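Local structure of polyketide synthase PksJ (Bacillus subtilis subsp. subtilis, 4J1Q) at residues G292-D296 with G390-G394. The protein serves as a ketoreductase domain of the bacillaene polyketide assembly line, probably using NADPH for the stereoselective reduction of alpha- and beta-keto groups. Sequence-based numbering, arbitrary orientation.
Sequences GSSKD and GMQVG. With NDP (NADPH dihydro-nicotinamide-adenine-dinucleotide phosphate), chain B.
Met391 reaches across to the backbone of Gly292, Ser293 and Ser294, joining two loops at the cofactor cleft of a Rossmann-fold ketoreductase. One loop follows strand 286-289 and the other strand 377-383, and both border the bound NADPH. The tight part is the methionine tip: CE lies 3.3 Å from Ser293 CA and 3.7 Å from Gly292 O. The same methyl is 3.5 Å from O3, the oxygen bridging the two phosphates, so it is packed between the 292-296 backbone and the cofactor. Two torsions deliver it: the chain runs straight through chi2 (180°), then bends at chi3 (-124°), turning CE onto the other loop. Tyr351 of helix 349-370 also touches the Met391 side chain.

Backbone atoms tie both loops to NADPH, though weakly. Gly292 N donates to the adenosine ribose oxygen O4B, and Gly390 O accepts a weak, bent bond from the carboxamide nitrogen N7N of the cofactor. The first touches the adenosine half and the second the nicotinamide end, while Met391 packs beside the bridging oxygen O3.

On the solvent side the packing thins. Ser294 OG stands 3.9 Å from Met391 SD, a van der Waals approach, and Gln348 lies against Ser294, Asp296 and Gln392. At the outer end the side chains of Asp296 and Gln392 approach from opposite directions, with carboxylate and amide planes 54° apart. Their one link is a weak, strongly bent hydrogen bond, Gln392 NE2 to Asp296 OD2, 2.9 Å long.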
loop_
_atom_site.group_PDB
_atom_site.type_symbol
_atom_site.label_atom_id
_atom_site.label_comp_id
_atom_site.label_asym_id
_atom_site.label_seq_id
_atom_site.Cartn_x
_atom_site.Cartn_y
_atom_site.Cartn_z
ATOM N N GLY A 292 -10.628 -0.841 -4.932
ATOM C CA GLY A 292 -9.671 0.068 -5.529
ATOM C C GLY A 292 -9.536 -0.122 -7.007
ATOM O O GLY A 292 -10.040 -1.088 -7.566
ATOM N N SER A 293 -8.751 0.735 -7.620
ATOM C CA SER A 293 -8.707 0.861 -9.050
ATOM C C SER A 293 -7.511 1.755 -9.333
ATOM O O SER A 293 -7.093 2.488 -8.465
ATOM C CB SER A 293 -10.006 1.502 -9.571
ATOM O OG SER A 293 -10.266 2.763 -8.952
ATOM N N SER A 294 -6.874 1.576 -10.480
ATOM C CA SER A 294 -5.829 2.479 -10.906
ATOM C C SER A 294 -6.308 3.271 -12.103
ATOM O O SER A 294 -7.068 2.755 -12.936
ATOM C CB SER A 294 -4.609 1.683 -11.301
ATOM O OG SER A 294 -4.883 0.910 -12.466
ATOM N N LYS A 295 -5.888 4.531 -12.184
ATOM C CA LYS A 295 -6.179 5.336 -13.354
ATOM C C LYS A 295 -4.912 5.956 -13.897
ATOM O O LYS A 295 -4.428 6.956 -13.375
ATOM C CB LYS A 295 -7.200 6.415 -13.007
ATOM C CG LYS A 295 -8.536 5.827 -12.569
ATOM C CD LYS A 295 -9.572 6.877 -12.240
ATOM C CE LYS A 295 -10.865 6.191 -11.798
ATOM N NZ LYS A 295 -11.379 5.204 -12.803
ATOM N N ASP A 296 -4.346 5.362 -14.927
ATOM C CA ASP A 296 -3.021 5.778 -15.357
ATOM C C ASP A 296 -2.965 7.158 -15.995
ATOM O O ASP A 296 -3.725 7.467 -16.909
ATOM C CB ASP A 296 -2.419 4.736 -16.258
ATOM C CG ASP A 296 -2.266 3.416 -15.550
ATOM O OD1 ASP A 296 -2.383 3.418 -14.305
ATOM O OD2 ASP A 296 -2.099 2.375 -16.221
ATOM N N GLY A 390 -8.682 -8.792 -14.197
ATOM C CA GLY A 390 -9.099 -7.577 -14.873
ATOM C C GLY A 390 -8.305 -6.406 -14.345
ATOM O O GLY A 390 -7.204 -6.579 -13.821
ATOM N N MET A 391 -8.863 -5.209 -14.467
ATOM C CA MET A 391 -8.027 -4.025 -14.542
ATOM C C MET A 391 -7.153 -4.180 -15.785
ATOM O O MET A 391 -7.661 -4.433 -16.880
ATOM C CB MET A 391 -7.146 -3.918 -13.292
ATOM C CG MET A 391 -7.193 -2.572 -12.590
ATOM S SD MET A 391 -6.135 -2.540 -11.127
ATOM C CE MET A 391 -7.295 -2.059 -9.855
ATOM N N GLN A 392 -5.838 -4.153 -15.595
ATOM C CA GLN A 392 -4.900 -4.208 -16.721
ATOM C C GLN A 392 -4.712 -5.622 -17.274
ATOM O O GLN A 392 -4.855 -6.604 -16.549
ATOM C CB GLN A 392 -3.548 -3.604 -16.326
ATOM C CG GLN A 392 -3.588 -2.104 -16.079
ATOM C CD GLN A 392 -2.475 -1.626 -15.165
ATOM O OE1 GLN A 392 -1.943 -2.395 -14.364
ATOM N NE2 GLN A 392 -2.119 -0.348 -15.278
ATOM N N VAL A 393 -4.447 -5.713 -18.576
ATOM C CA VAL A 393 -3.931 -6.938 -19.202
ATOM C C VAL A 393 -2.670 -6.617 -20.026
ATOM O O VAL A 393 -2.648 -5.637 -20.770
ATOM C CB VAL A 393 -4.993 -7.616 -20.103
ATOM C CG1 VAL A 393 -4.678 -9.094 -20.277
ATOM C CG2 VAL A 393 -6.390 -7.439 -19.522
ATOM N N GLY A 394 -1.631 -7.442 -19.889
ATOM C CA GLY A 394 -0.254 -7.054 -20.240
ATOM C C GLY A 394 -0.004 -6.747 -21.707
ATOM O O GLY A 394 0.676 -5.766 -22.042
HETATM P PA NDP B . -10.819 -4.634 -10.328
HETATM O O1A NDP B . -10.916 -3.156 -10.725
HETATM O O2A NDP B . -11.347 -5.756 -11.167
HETATM O O5B NDP B . -11.378 -4.794 -8.840
HETATM C C5B NDP B . -11.535 -3.656 -7.989
HETATM C C4B NDP B . -12.966 -3.720 -7.479
HETATM O O4B NDP B . -13.122 -2.740 -6.450
HETATM C C3B NDP B . -13.933 -3.307 -8.578
HETATM O O3B NDP B . -14.829 -4.447 -8.706
HETATM C C2B NDP B . -14.672 -2.087 -8.031
HETATM O O2B NDP B . -16.113 -2.237 -8.213
HETATM C C1B NDP B . -14.410 -2.139 -6.537
HETATM N N9A NDP B . -14.340 -0.737 -6.029
HETATM C C8A NDP B . -13.663 0.323 -6.599
HETATM N N7A NDP B . -13.864 1.435 -5.790
HETATM C C5A NDP B . -14.623 1.033 -4.677
HETATM C C6A NDP B . -15.128 1.693 -3.559
HETATM N N6A NDP B . -14.948 3.039 -3.359
HETATM N N1A NDP B . -15.856 0.993 -2.643
HETATM C C2A NDP B . -16.121 -0.324 -2.829
HETATM N N3A NDP B . -15.675 -0.968 -3.929
HETATM C C4A NDP B . -14.890 -0.326 -4.849
HETATM O O3 NDP B . -9.262 -4.915 -10.009
HETATM P PN NDP B . -8.770 -6.344 -9.486
HETATM O O1N NDP B . -7.801 -6.794 -10.576
HETATM O O2N NDP B . -9.929 -7.173 -8.962
HETATM O O5D NDP B . -7.884 -5.917 -8.205
HETATM C C5D NDP B . -8.205 -6.308 -6.863
HETATM C C4D NDP B . -7.260 -5.539 -5.911
HETATM O O4D NDP B . -5.923 -6.066 -6.052
HETATM C C3D NDP B . -7.177 -4.054 -6.293
HETATM O O3D NDP B . -7.184 -3.223 -5.108
HETATM C C2D NDP B . -5.881 -3.949 -7.036
HETATM O O2D NDP B . -5.316 -2.655 -6.804
HETATM C C1D NDP B . -5.007 -5.077 -6.471
HETATM N N1N NDP B . -4.090 -5.609 -7.489
HETATM C C2N NDP B . -4.551 -6.255 -8.598
HETATM C C3N NDP B . -3.667 -6.714 -9.603
HETATM C C7N NDP B . -4.211 -7.452 -10.828
HETATM O O7N NDP B . -3.420 -8.116 -11.512
HETATM N N7N NDP B . -5.502 -7.304 -11.208
HETATM C C4N NDP B . -2.277 -6.445 -9.492
HETATM C C5N NDP B . -1.836 -5.747 -8.350
HETATM C C6N NDP B . -2.775 -5.335 -7.374
HETATM P P2B NDP B . -17.093 -0.951 -8.337
HETATM O O1X NDP B . -16.398 -0.106 -9.428
HETATM O O2X NDP B . -18.395 -1.664 -8.678
HETATM O O3X NDP B . -17.097 -0.273 -6.983
#